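Long-range contacts in type III effector HopU1 (Pseudomonas syringae pv. tomato, PDB 3U0J), which acts as an ADP-ribosyltransferase on an RNA-binding target in plant immunity, probably moving ADP-ribose from NAD+ onto arginine side chains: residues H45-F50 against S145-M150; D86-E91 against L155-D160; Y123-H128 against Y192-F197; A228-S233 against E241-M246. All coordinates share one frame; numbering follows the deposited sequence.

Interaction 1: H45-F50 against S145-M150; sequences HDFYRF and SPHIKM
F47, P146 and H147 carry most of this contact between two crossing helices. The axes of the short segments come within 8.6 Å, and their directions differ by 125°. F47 has CG anti to the backbone N (chi1 179°), which brings its ring up to M150. M150 CG sits over one face of that ring, toward its rim, 4.1 Å from the F47 centroid. A bend at chi2 of M150 (47°) takes SD to an oblique Met-aromatic position. The edge of the F47 ring faces the backbone O of P146 and H147 ND1. H147 runs beside F47 and points the same way. Its CB lies 3.5 Å from F50 CE2, and the F50 and H147 rings meet obliquely. The polar end of H147 is used: NE2 is hydrogen-bonded to ND1 of H98. P146, in the first turn of its helix, packs CB against F50 CB at 3.8 Å. The arrangement is oblique helix-helix packing, built on an aromatic and methionine core, in the helical part of the fold.

Interaction 2: D86-E91 against L155-D160; sequences DVYPEE and LNRLMD
The Y88 ring has polar atoms at its edge: E91 OE1 in its plane and R157 NH2 near it, 3.4 Å from Y88 CE2. R44 adds a cation-pi contact to this ring. The R157 guanidinium has E91 OE2 at its edge, in plane. R157 NE donates to E91 OE2 at 3.0 Å, nearly straight at 174°, in a salt bridge. The carboxylate is turned 71° against the guanidinium; NE meets OE2 from above the carboxylate plane. OE2 is also hydrogen-bonded by S153 and S39, and S39 holds R157 NH2 too. This buried oxygen is therefore well compensated. E91 OE1 accepts the backbone N-H of Y88 at 2.8 Å through its anti lone pair. Y88 is the N-cap, so E91 closes the start of its own helix while pairing with R157. The R157 chain bends at chi2 and chi3, and its CB packs on V87 CG2 at 3.8 Å. The contact ties the start of helix 89-99 to the C-terminal half of helix 145-162, with R44 of helix 41-52 beside it.

Interaction 3: Y123-H128 against Y192-F197; sequences YLRLQH and YVEPAF
Both carboxylate oxygens of E194 have partners. OE1 accepts the backbone N-H of A196 at 2.7 Å, with a good angle of 161°, through its anti lone pair. OE2 forms a salt bridge with R125 NH1 at 2.6 Å. The hydrogen bond within it is weak, because the N-H points well off the line (123°). The two flat groups are nearly coplanar, 7° apart, yet they meet through one nitrogen and one oxygen and not as a matched pair. R125, bent at chi2 and chi3, still reaches well out from its helix to the glutamate. E194 has CG anti to its backbone N and bends at chi2, so its acid curls over the turn that follows. Its backbone is hydrogen-bonded to S248, which holds it in the sheet. The rest is mostly packing: L124 CD1 touches F197 CE2 at 3.6 Å, and P195 CB lies against the backbone O of L124 at 3.7 Å. F197 also meets H98 edge-to-face. The contact sets the end of helix 116-126 against the exit of edge strand 192-194. F197 stands just before strand 199-201, whose Ser-Thr-Thr run resembles the Ser-Thr-Ser motif of arginine-specific ADP-ribosyltransferases.

Interaction 4: A228-S233 against E241-M246; sequences ADISGS and EIMLPM
At the last residue of its short strand, the chain turns on D229 OD1, which takes two donors from S231. S231 OG donates at 2.8 Å to the syn lone pair of D229 OD1. S231 N donates to D229 OD1 at 3.0 Å from above the carboxylate plane, closing an Asx turn. The other oxygen, OD2, is in a salt bridge with R202. The strands are antiparallel. A228 and M243 form a hydrogen-bonded pair: A228 N to M243 O is 2.9 Å, and M243 N to A228 O is 2.8 Å. D229 and I242 are the next, non-hydrogen-bonded pair, on the other face, where I242 CD1 covers D229 CB at 3.6 Å. I230 CD1 meets M243 CE at 3.8 Å and the CG of E241. E241 OE1 is hydrogen-bonded to S234 but lies near E239 OE1, which may raise the pKa of either acid. This is a beta hairpin. Its residues 239 to 241 fit the Glu-x-Glu signature of arginine-specific ADP-ribosyltransferases, whose second glutamate is catalytic in relatives.

In the fold
Helix 145-162 links most of the set. Interactions 1 and 2 use its start and its C-terminal half, and they touch where M150 meets E90 and E91. Its I148 packs on Y123 and L124 of interaction 3 and on M246 of interaction 4. L155 reaches I230 and L244 of interaction 4. Interactions 1, 3 and 4 are largely buried, while interaction 2 is partly open. Their chemistry differs. Interaction 1 is apolar and aromatic. Interaction 2 is held by a straight, shared salt bridge. Interaction 3 combines a weaker ion pair at an exposed arginine with buried leucine and phenylalanine. Only interaction 4 pairs strands, and it lies closest to the chain centre.

Interaction 1: H45-F50 against S145-M150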
loop_
_atom_site.group_PDB
_atom_site.type_symbol
_atom_site.label_atom_id
_atom_site.label_comp_id
_atom_site.label_asym_id
_atom_site.label_seq_id
_atom_site.Cartn_x
_atom_site.Cartn_y
_atom_site.Cartn_z
ATOM N N HIS A 45 5.069 -5.875 -19.635
ATOM C CA HIS A 45 4.892 -7.253 -20.074
ATOM C C HIS A 45 5.210 -8.240 -18.932
ATOM O O HIS A 45 4.503 -9.234 -18.713
ATOM C CB HIS A 45 5.800 -7.544 -21.266
ATOM C CG HIS A 45 5.167 -7.290 -22.597
ATOM N ND1 HIS A 45 5.488 -6.199 -23.378
ATOM C CD2 HIS A 45 4.248 -7.997 -23.293
ATOM C CE1 HIS A 45 4.781 -6.236 -24.491
ATOM N NE2 HIS A 45 4.019 -7.317 -24.463
ATOM N N ASP A 46 6.309 -7.960 -18.233
ATOM C CA ASP A 46 6.717 -8.746 -17.095
ATOM C C ASP A 46 5.510 -8.866 -16.172
ATOM O O ASP A 46 5.075 -9.973 -15.831
ATOM C CB ASP A 46 7.846 -8.033 -16.365
ATOM C CG ASP A 46 9.163 -8.136 -17.086
ATOM O OD1 ASP A 46 9.240 -8.923 -18.057
ATOM O OD2 ASP A 46 10.128 -7.432 -16.677
ATOM N N PHE A 47 4.957 -7.712 -15.795
ATOM C CA PHE A 47 3.836 -7.681 -14.869
ATOM C C PHE A 47 2.646 -8.536 -15.298
ATOM O O PHE A 47 2.090 -9.286 -14.497
ATOM C CB PHE A 47 3.348 -6.266 -14.631
ATOM C CG PHE A 47 2.178 -6.206 -13.699
ATOM C CD1 PHE A 47 2.371 -6.243 -12.319
ATOM C CD2 PHE A 47 0.876 -6.165 -14.194
ATOM C CE1 PHE A 47 1.287 -6.202 -11.455
ATOM C CE2 PHE A 47 -0.216 -6.121 -13.335
ATOM C CZ PHE A 47 -0.016 -6.141 -11.967
ATOM N N TYR A 48 2.240 -8.392 -16.548
ATOM C CA TYR A 48 1.154 -9.192 -17.076
ATOM C C TYR A 48 1.415 -10.695 -16.876
ATOM O O TYR A 48 0.535 -11.432 -16.417
ATOM C CB TYR A 48 0.911 -8.890 -18.557
ATOM C CG TYR A 48 -0.146 -9.779 -19.110
ATOM C CD1 TYR A 48 -1.476 -9.523 -18.865
ATOM C CD2 TYR A 48 0.178 -10.920 -19.829
ATOM C CE1 TYR A 48 -2.472 -10.364 -19.344
ATOM C CE2 TYR A 48 -0.813 -11.773 -20.318
ATOM C CZ TYR A 48 -2.137 -11.485 -20.070
ATOM O OH TYR A 48 -3.139 -12.311 -20.538
ATOM N N ARG A 49 2.618 -11.148 -17.212
ATOM C CA ARG A 49 2.964 -12.551 -17.044
ATOM C C ARG A 49 3.033 -12.939 -15.571
ATOM O O ARG A 49 2.695 -14.062 -15.204
ATOM C CB ARG A 49 4.301 -12.894 -17.737
ATOM C CG ARG A 49 4.178 -13.279 -19.220
ATOM C CD ARG A 49 2.936 -14.144 -19.520
ATOM N NE ARG A 49 2.558 -14.034 -20.925
ATOM C CZ ARG A 49 1.482 -14.596 -21.465
ATOM N NH1 ARG A 49 0.683 -15.337 -20.707
ATOM N NH2 ARG A 49 1.218 -14.427 -22.767
ATOM N N PHE A 50 3.494 -12.012 -14.738
ATOM C CA PHE A 50 3.562 -12.243 -13.307
ATOM C C PHE A 50 2.173 -12.448 -12.792
ATOM O O PHE A 50 1.903 -13.422 -12.082
ATOM C CB PHE A 50 4.180 -11.047 -12.573
ATOM C CG PHE A 50 3.855 -10.994 -11.090
ATOM C CD1 PHE A 50 4.585 -11.737 -10.169
ATOM C CD2 PHE A 50 2.822 -10.201 -10.616
ATOM C CE1 PHE A 50 4.285 -11.690 -8.793
ATOM C CE2 PHE A 50 2.524 -10.154 -9.255
ATOM C CZ PHE A 50 3.266 -10.901 -8.346
ATOM N N SER A 145 9.440 -8.773 -7.998
ATOM C CA SER A 145 9.814 -7.454 -8.499
ATOM C C SER A 145 8.904 -6.923 -9.600
ATOM O O SER A 145 8.620 -5.735 -9.627
ATOM C CB SER A 145 11.270 -7.422 -8.935
ATOM O OG SER A 145 11.500 -8.475 -9.825
ATOM N N PRO A 146 8.426 -7.796 -10.502
ATOM C CA PRO A 146 7.531 -7.245 -11.518
ATOM C C PRO A 146 6.372 -6.477 -10.891
ATOM O O PRO A 146 5.928 -5.496 -11.458
ATOM C CB PRO A 146 7.014 -8.486 -12.236
ATOM C CG PRO A 146 7.998 -9.524 -11.966
ATOM C CD PRO A 146 8.549 -9.257 -10.620
ATOM N N HIS A 147 5.897 -6.908 -9.730
ATOM C CA HIS A 147 4.798 -6.222 -9.053
ATOM C C HIS A 147 5.294 -5.036 -8.222
ATOM O O HIS A 147 4.643 -3.984 -8.147
ATOM C CB HIS A 147 4.024 -7.197 -8.161
ATOM C CG HIS A 147 2.954 -6.548 -7.336
ATOM N ND1 HIS A 147 1.680 -6.324 -7.815
ATOM C CD2 HIS A 147 2.964 -6.086 -6.061
ATOM C CE1 HIS A 147 0.952 -5.750 -6.873
ATOM N NE2 HIS A 147 1.705 -5.595 -5.797
ATOM N N ILE A 148 6.437 -5.205 -7.575
ATOM C CA ILE A 148 6.931 -4.117 -6.756
ATOM C C ILE A 148 7.149 -2.920 -7.656
ATOM O O ILE A 148 6.764 -1.797 -7.322
ATOM C CB ILE A 148 8.226 -4.486 -6.023
ATOM C CG1 ILE A 148 7.920 -5.521 -4.935
ATOM C CG2 ILE A 148 8.825 -3.259 -5.413
ATOM C CD1 ILE A 148 9.131 -6.172 -4.316
ATOM N N LYS A 149 7.731 -3.184 -8.822
ATOM C CA LYS A 149 8.075 -2.122 -9.743
ATOM C C LYS A 149 6.809 -1.517 -10.308
ATOM O O LYS A 149 6.686 -0.303 -10.383
ATOM C CB LYS A 149 9.020 -2.608 -10.853
ATOM C CG LYS A 149 10.326 -3.226 -10.342
ATOM C CD LYS A 149 11.407 -3.258 -11.420
ATOM C CE LYS A 149 10.947 -3.986 -12.695
ATOM N NZ LYS A 149 11.936 -3.872 -13.817
ATOM N N MET A 150 5.849 -2.354 -10.682
ATOM C CA MET A 150 4.639 -1.833 -11.291
ATOM C C MET A 150 3.910 -0.934 -10.305
ATOM O O MET A 150 3.467 0.154 -10.680
ATOM C CB MET A 150 3.735 -2.950 -11.813
ATOM C CG MET A 150 2.880 -2.541 -13.032
ATOM S SD MET A 150 3.726 -1.662 -14.378
ATOM C CE MET A 150 2.304 -0.899 -15.033
#

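Interaction 2: D86-E91 against L155-D160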
loop_
_atom_site.group_PDB
_atom_site.type_symbol
_atom_site.label_atom_id
_atom_site.label_comp_id
_atom_site.label_asym_id
_atom_site.label_seq_id
_atom_site.Cartn_x
_atom_site.Cartn_y
_atom_site.Cartn_z
ATOM N N ASP A 86 -2.690 9.231 -18.060
ATOM C CA ASP A 86 -1.398 8.671 -18.437
ATOM C C ASP A 86 -0.911 7.606 -17.476
ATOM O O ASP A 86 0.278 7.528 -17.187
ATOM C CB ASP A 86 -0.364 9.775 -18.536
ATOM C CG ASP A 86 -0.767 10.826 -19.517
ATOM O OD1 ASP A 86 -1.026 11.968 -19.080
ATOM O OD2 ASP A 86 -0.881 10.497 -20.717
ATOM N N VAL A 87 -1.840 6.799 -16.978
ATOM C CA VAL A 87 -1.506 5.668 -16.141
ATOM C C VAL A 87 -1.923 4.399 -16.877
ATOM O O VAL A 87 -3.045 4.305 -17.365
ATOM C CB VAL A 87 -2.254 5.733 -14.804
ATOM C CG1 VAL A 87 -1.855 4.557 -13.929
ATOM C CG2 VAL A 87 -1.961 7.044 -14.113
ATOM N N TYR A 88 -1.033 3.420 -16.949
ATOM C CA TYR A 88 -1.317 2.204 -17.688
ATOM C C TYR A 88 -2.251 1.239 -16.959
ATOM O O TYR A 88 -2.385 1.293 -15.739
ATOM C CB TYR A 88 -0.011 1.523 -18.056
ATOM C CG TYR A 88 0.792 2.303 -19.064
ATOM C CD1 TYR A 88 0.638 2.078 -20.424
ATOM C CD2 TYR A 88 1.706 3.265 -18.658
ATOM C CE1 TYR A 88 1.371 2.788 -21.353
ATOM C CE2 TYR A 88 2.455 3.977 -19.578
ATOM C CZ TYR A 88 2.279 3.738 -20.925
ATOM O OH TYR A 88 3.016 4.449 -21.844
ATOM N N PRO A 89 -2.941 0.370 -17.717
ATOM C CA PRO A 89 -3.810 -0.654 -17.132
ATOM C C PRO A 89 -3.028 -1.609 -16.232
ATOM O O PRO A 89 -3.530 -2.070 -15.205
ATOM C CB PRO A 89 -4.337 -1.394 -18.351
ATOM C CG PRO A 89 -4.313 -0.388 -19.431
ATOM C CD PRO A 89 -3.099 0.458 -19.178
ATOM N N GLU A 90 -1.797 -1.904 -16.615
ATOM C CA GLU A 90 -0.958 -2.756 -15.791
ATOM C C GLU A 90 -0.756 -2.100 -14.418
ATOM O O GLU A 90 -0.671 -2.786 -13.402
ATOM C CB GLU A 90 0.381 -3.064 -16.492
ATOM C CG GLU A 90 0.248 -3.914 -17.767
ATOM C CD GLU A 90 -0.090 -3.113 -19.052
ATOM O OE1 GLU A 90 -0.463 -1.920 -18.973
ATOM O OE2 GLU A 90 0.024 -3.691 -20.156
ATOM N N GLU A 91 -0.715 -0.773 -14.382
ATOM C CA GLU A 91 -0.510 -0.069 -13.123
ATOM C C GLU A 91 -1.782 -0.055 -12.291
ATOM O O GLU A 91 -1.765 -0.323 -11.083
ATOM C CB GLU A 91 0.020 1.341 -13.370
ATOM C CG GLU A 91 1.504 1.353 -13.650
ATOM C CD GLU A 91 1.948 2.449 -14.600
ATOM O OE1 GLU A 91 1.078 3.117 -15.205
ATOM O OE2 GLU A 91 3.177 2.652 -14.733
ATOM N N LEU A 155 2.139 4.515 -8.367
ATOM C CA LEU A 155 2.063 5.596 -7.401
ATOM C C LEU A 155 2.800 6.819 -7.934
ATOM O O LEU A 155 2.377 7.939 -7.709
ATOM C CB LEU A 155 2.621 5.170 -6.051
ATOM C CG LEU A 155 2.139 3.834 -5.475
ATOM C CD1 LEU A 155 2.704 3.626 -4.075
ATOM C CD2 LEU A 155 0.618 3.697 -5.458
ATOM N N ASN A 156 3.894 6.615 -8.654
ATOM C CA ASN A 156 4.633 7.750 -9.187
ATOM C C ASN A 156 3.815 8.525 -10.235
ATOM O O ASN A 156 3.686 9.751 -10.125
ATOM C CB ASN A 156 6.020 7.342 -9.717
ATOM C CG ASN A 156 7.081 7.238 -8.607
ATOM O OD1 ASN A 156 6.971 7.881 -7.576
ATOM N ND2 ASN A 156 8.119 6.437 -8.836
ATOM N N ARG A 157 3.273 7.812 -11.233
ATOM C CA ARG A 157 2.371 8.377 -12.237
ATOM C C ARG A 157 1.264 9.191 -11.561
ATOM O O ARG A 157 0.954 10.295 -11.980
ATOM C CB ARG A 157 1.688 7.261 -13.027
ATOM C CG ARG A 157 2.144 6.990 -14.459
ATOM C CD ARG A 157 3.518 6.491 -14.445
ATOM N NE ARG A 157 3.879 5.452 -15.418
ATOM C CZ ARG A 157 4.564 5.683 -16.539
ATOM N NH1 ARG A 157 4.855 6.924 -16.907
ATOM N NH2 ARG A 157 4.942 4.675 -17.305
ATOM N N LEU A 158 0.649 8.636 -10.523
ATOM C CA LEU A 158 -0.470 9.313 -9.862
ATOM C C LEU A 158 -0.041 10.503 -9.014
ATOM O O LEU A 158 -0.681 11.552 -9.042
ATOM C CB LEU A 158 -1.275 8.350 -8.983
ATOM C CG LEU A 158 -2.199 7.305 -9.611
ATOM C CD1 LEU A 158 -2.565 6.227 -8.581
ATOM C CD2 LEU A 158 -3.448 7.935 -10.231
ATOM N N MET A 159 1.011 10.343 -8.221
ATOM C CA MET A 159 1.497 11.479 -7.456
ATOM C C MET A 159 1.920 12.602 -8.430
ATOM O O MET A 159 1.814 13.770 -8.114
ATOM C CB MET A 159 2.611 11.069 -6.482
ATOM C CG MET A 159 2.103 10.400 -5.200
ATOM S SD MET A 159 3.381 10.016 -3.987
ATOM C CE MET A 159 4.387 8.987 -5.022
ATOM N N ASP A 160 2.355 12.252 -9.633
ATOM C CA ASP A 160 2.792 13.282 -10.578
ATOM C C ASP A 160 1.676 14.212 -10.978
ATOM O O ASP A 160 1.906 15.404 -11.197
ATOM C CB ASP A 160 3.407 12.684 -11.834
ATOM C CG ASP A 160 4.835 12.256 -11.623
ATOM O OD1 ASP A 160 5.398 12.636 -10.571
ATOM O OD2 ASP A 160 5.379 11.541 -12.500
#

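Interaction 3: Y123-H128 against Y192-F197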
loop_
_atom_site.group_PDB
_atom_site.type_symbol
_atom_site.label_atom_id
_atom_site.label_comp_id
_atom_site.label_asym_id
_atom_site.label_seq_id
_atom_site.Cartn_x
_atom_site.Cartn_y
_atom_site.Cartn_z
ATOM N N TYR A 123 8.077 -9.212 2.462
ATOM C CA TYR A 123 9.329 -9.302 1.717
ATOM C C TYR A 123 10.117 -7.987 1.792
ATOM O O TYR A 123 11.273 -7.970 2.168
ATOM C CB TYR A 123 9.078 -9.673 0.248
ATOM C CG TYR A 123 10.285 -9.404 -0.609
ATOM C CD1 TYR A 123 10.434 -8.192 -1.277
ATOM C CD2 TYR A 123 11.304 -10.340 -0.720
ATOM C CE1 TYR A 123 11.552 -7.933 -2.055
ATOM C CE2 TYR A 123 12.428 -10.089 -1.487
ATOM C CZ TYR A 123 12.549 -8.887 -2.152
ATOM O OH TYR A 123 13.675 -8.632 -2.905
ATOM N N LEU A 124 9.479 -6.876 1.445
ATOM C CA LEU A 124 10.158 -5.592 1.532
ATOM C C LEU A 124 10.679 -5.265 2.929
ATOM O O LEU A 124 11.757 -4.686 3.048
ATOM C CB LEU A 124 9.267 -4.457 1.038
ATOM C CG LEU A 124 8.992 -4.453 -0.458
ATOM C CD1 LEU A 124 7.868 -3.470 -0.785
ATOM C CD2 LEU A 124 10.253 -4.114 -1.204
ATOM N N ARG A 125 9.921 -5.606 3.979
ATOM C CA ARG A 125 10.364 -5.292 5.345
ATOM C C ARG A 125 11.528 -6.181 5.785
ATOM O O ARG A 125 12.342 -5.755 6.578
ATOM C CB ARG A 125 9.238 -5.354 6.398
ATOM C CG ARG A 125 7.846 -5.019 5.937
ATOM C CD ARG A 125 7.092 -4.072 6.871
ATOM N NE ARG A 125 6.416 -4.748 7.968
ATOM C CZ ARG A 125 5.465 -4.190 8.731
ATOM N NH1 ARG A 125 5.060 -2.941 8.499
ATOM N NH2 ARG A 125 4.903 -4.886 9.723
ATOM N N LEU A 126 11.605 -7.408 5.280
ATOM C CA LEU A 126 12.663 -8.334 5.690
ATOM C C LEU A 126 13.917 -8.225 4.841
ATOM O O LEU A 126 15.014 -8.538 5.281
ATOM C CB LEU A 126 12.173 -9.777 5.629
ATOM C CG LEU A 126 10.977 -10.098 6.524
ATOM C CD1 LEU A 126 10.610 -11.580 6.387
ATOM C CD2 LEU A 126 11.249 -9.725 7.999
ATOM N N GLN A 127 13.739 -7.801 3.606
ATOM C CA GLN A 127 14.810 -7.785 2.634
ATOM C C GLN A 127 16.067 -7.074 3.152
ATOM O O GLN A 127 15.993 -5.926 3.621
ATOM C CB GLN A 127 14.287 -7.125 1.367
ATOM C CG GLN A 127 15.321 -6.854 0.340
ATOM C CD GLN A 127 15.967 -5.511 0.541
ATOM O OE1 GLN A 127 17.059 -5.268 0.043
ATOM N NE2 GLN A 127 15.297 -4.625 1.276
ATOM N N HIS A 128 17.211 -7.765 3.084
ATOM C CA HIS A 128 18.510 -7.178 3.443
ATOM C C HIS A 128 19.563 -7.329 2.334
ATOM O O HIS A 128 20.612 -7.942 2.543
ATOM C CB HIS A 128 19.038 -7.719 4.793
ATOM C CG HIS A 128 19.276 -9.199 4.817
ATOM N ND1 HIS A 128 18.314 -10.104 5.219
ATOM C CD2 HIS A 128 20.375 -9.934 4.508
ATOM C CE1 HIS A 128 18.806 -11.330 5.146
ATOM N NE2 HIS A 128 20.055 -11.255 4.718
ATOM N N TYR A 192 10.074 7.027 12.414
ATOM C CA TYR A 192 9.308 5.864 12.059
ATOM C C TYR A 192 9.487 5.653 10.569
ATOM O O TYR A 192 9.161 6.526 9.760
ATOM C CB TYR A 192 7.839 6.077 12.385
ATOM C CG TYR A 192 6.980 4.869 12.099
ATOM C CD1 TYR A 192 6.198 4.815 10.954
ATOM C CD2 TYR A 192 6.954 3.786 12.965
ATOM C CE1 TYR A 192 5.399 3.721 10.681
ATOM C CE2 TYR A 192 6.151 2.683 12.700
ATOM C CZ TYR A 192 5.378 2.659 11.551
ATOM O OH TYR A 192 4.588 1.572 11.250
ATOM N N VAL A 193 10.017 4.494 10.208
ATOM C CA VAL A 193 10.295 4.177 8.814
ATOM C C VAL A 193 9.581 2.900 8.396
ATOM O O VAL A 193 9.718 1.850 9.043
ATOM C CB VAL A 193 11.803 4.007 8.588
ATOM C CG1 VAL A 193 12.083 3.552 7.158
ATOM C CG2 VAL A 193 12.527 5.311 8.902
ATOM N N GLU A 194 8.811 2.996 7.316
ATOM C CA GLU A 194 8.094 1.835 6.783
ATOM C C GLU A 194 8.652 1.376 5.423
ATOM O O GLU A 194 8.469 2.052 4.406
ATOM C CB GLU A 194 6.600 2.128 6.671
ATOM C CG GLU A 194 5.855 1.060 5.891
ATOM C CD GLU A 194 5.969 -0.295 6.543
ATOM O OE1 GLU A 194 6.708 -1.158 6.024
ATOM O OE2 GLU A 194 5.329 -0.482 7.597
ATOM N N PRO A 195 9.360 0.239 5.405
ATOM C CA PRO A 195 9.989 -0.224 4.156
ATOM C C PRO A 195 8.970 -0.648 3.115
ATOM O O PRO A 195 9.256 -0.592 1.918
ATOM C CB PRO A 195 10.816 -1.433 4.594
ATOM C CG PRO A 195 11.070 -1.188 6.084
ATOM C CD PRO A 195 9.844 -0.485 6.591
ATOM N N ALA A 196 7.787 -1.069 3.548
ATOM C CA ALA A 196 6.777 -1.511 2.593
ATOM C C ALA A 196 5.905 -0.341 2.138
ATOM O O ALA A 196 6.186 0.803 2.468
ATOM C CB ALA A 196 5.947 -2.624 3.182
ATOM N N PHE A 197 4.854 -0.637 1.378
ATOM C CA PHE A 197 3.923 0.378 0.891
ATOM C C PHE A 197 2.914 0.706 1.975
ATOM O O PHE A 197 2.011 -0.092 2.205
ATOM C CB PHE A 197 3.148 -0.185 -0.312
ATOM C CG PHE A 197 4.004 -0.474 -1.498
ATOM C CD1 PHE A 197 4.324 0.524 -2.393
ATOM C CD2 PHE A 197 4.509 -1.729 -1.706
ATOM C CE1 PHE A 197 5.137 0.272 -3.478
ATOM C CE2 PHE A 197 5.326 -1.991 -2.780
ATOM C CZ PHE A 197 5.635 -0.990 -3.675
#

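Interaction 4: A228-S233 against E241-M246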
loop_
_atom_site.group_PDB
_atom_site.type_symbol
_atom_site.label_atom_id
_atom_site.label_comp_id
_atom_site.label_asym_id
_atom_site.label_seq_id
_atom_site.Cartn_x
_atom_site.Cartn_y
_atom_site.Cartn_z
ATOM N N ALA A 228 -0.234 8.949 -2.570
ATOM C CA ALA A 228 -0.993 8.578 -3.749
ATOM C C ALA A 228 -2.440 8.225 -3.443
ATOM O O ALA A 228 -2.730 7.339 -2.641
ATOM C CB ALA A 228 -0.298 7.446 -4.486
ATOM N N ASP A 229 -3.355 8.929 -4.083
ATOM C CA ASP A 229 -4.756 8.612 -3.932
ATOM C C ASP A 229 -5.088 7.576 -4.991
ATOM O O ASP A 229 -5.188 7.894 -6.173
ATOM C CB ASP A 229 -5.607 9.852 -4.105
ATOM C CG ASP A 229 -7.075 9.551 -4.047
ATOM O OD1 ASP A 229 -7.407 8.369 -3.827
ATOM O OD2 ASP A 229 -7.896 10.488 -4.219
ATOM N N ILE A 230 -5.229 6.334 -4.543
ATOM C CA ILE A 230 -5.455 5.190 -5.402
ATOM C C ILE A 230 -6.909 4.712 -5.321
ATOM O O ILE A 230 -7.258 3.625 -5.801
ATOM C CB ILE A 230 -4.581 4.028 -4.933
ATOM C CG1 ILE A 230 -4.954 3.662 -3.486
ATOM C CG2 ILE A 230 -3.092 4.378 -5.079
ATOM C CD1 ILE A 230 -4.459 2.339 -3.043
ATOM N N SER A 231 -7.760 5.507 -4.691
ATOM C CA SER A 231 -9.145 5.099 -4.531
ATOM C C SER A 231 -9.789 4.711 -5.867
ATOM O O SER A 231 -10.685 3.884 -5.901
ATOM C CB SER A 231 -9.950 6.190 -3.842
ATOM O OG SER A 231 -9.880 7.389 -4.581
ATOM N N GLY A 232 -9.320 5.290 -6.964
ATOM C CA GLY A 232 -9.869 4.953 -8.270
ATOM C C GLY A 232 -9.589 3.530 -8.733
ATOM O O GLY A 232 -10.409 2.920 -9.405
ATOM N N SER A 233 -8.427 3.012 -8.357
ATOM C CA SER A 233 -7.983 1.681 -8.737
ATOM C C SER A 233 -8.203 0.648 -7.660
ATOM O O SER A 233 -8.055 -0.541 -7.908
ATOM C CB SER A 233 -6.489 1.717 -8.990
ATOM O OG SER A 233 -6.228 2.283 -10.248
ATOM N N GLU A 241 -8.519 5.265 0.391
ATOM C CA GLU A 241 -7.125 5.158 0.791
ATOM C C GLU A 241 -6.083 5.995 0.022
ATOM O O GLU A 241 -6.208 6.274 -1.163
ATOM C CB GLU A 241 -6.699 3.699 0.871
ATOM C CG GLU A 241 -7.138 2.881 -0.277
ATOM C CD GLU A 241 -7.057 1.390 0.017
ATOM O OE1 GLU A 241 -8.063 0.701 -0.316
ATOM O OE2 GLU A 241 -6.006 0.924 0.576
ATOM N N ILE A 242 -5.060 6.400 0.762
ATOM C CA ILE A 242 -3.878 7.039 0.237
ATOM C C ILE A 242 -2.731 6.064 0.516
ATOM O O ILE A 242 -2.632 5.548 1.635
ATOM C CB ILE A 242 -3.624 8.328 1.004
ATOM C CG1 ILE A 242 -4.836 9.252 0.916
ATOM C CG2 ILE A 242 -2.390 9.005 0.494
ATOM C CD1 ILE A 242 -5.242 9.564 -0.489
ATOM N N MET A 243 -1.891 5.785 -0.490
ATOM C CA MET A 243 -0.798 4.804 -0.360
ATOM C C MET A 243 0.539 5.535 -0.503
ATOM O O MET A 243 0.635 6.492 -1.278
ATOM C CB MET A 243 -0.944 3.689 -1.417
ATOM C CG MET A 243 0.080 2.522 -1.350
ATOM S SD MET A 243 -0.216 1.128 -2.497
ATOM C CE MET A 243 -1.583 0.304 -1.712
ATOM N N LEU A 244 1.555 5.128 0.262
ATOM C CA LEU A 244 2.875 5.766 0.169
ATOM C C LEU A 244 3.864 4.881 -0.556
ATOM O O LEU A 244 3.756 3.671 -0.494
ATOM C CB LEU A 244 3.445 6.069 1.553
ATOM C CG LEU A 244 2.841 7.212 2.371
ATOM C CD1 LEU A 244 2.317 8.259 1.441
ATOM C CD2 LEU A 244 1.711 6.698 3.200
ATOM N N PRO A 245 4.853 5.479 -1.229
ATOM C CA PRO A 245 5.929 4.706 -1.865
ATOM C C PRO A 245 6.774 3.965 -0.829
ATOM O O PRO A 245 6.805 4.398 0.317
ATOM C CB PRO A 245 6.796 5.787 -2.524
ATOM C CG PRO A 245 5.941 7.011 -2.588
ATOM C CD PRO A 245 5.032 6.931 -1.411
ATOM N N MET A 246 7.457 2.890 -1.231
ATOM C CA MET A 246 8.419 2.193 -0.369
ATOM C C MET A 246 9.292 3.173 0.432
ATOM O O MET A 246 9.599 4.271 -0.040
ATOM C CB MET A 246 9.339 1.296 -1.206
ATOM C CG MET A 246 8.680 0.132 -1.915
ATOM S SD MET A 246 9.851 -0.647 -3.049
ATOM C CE MET A 246 10.913 0.722 -3.466
#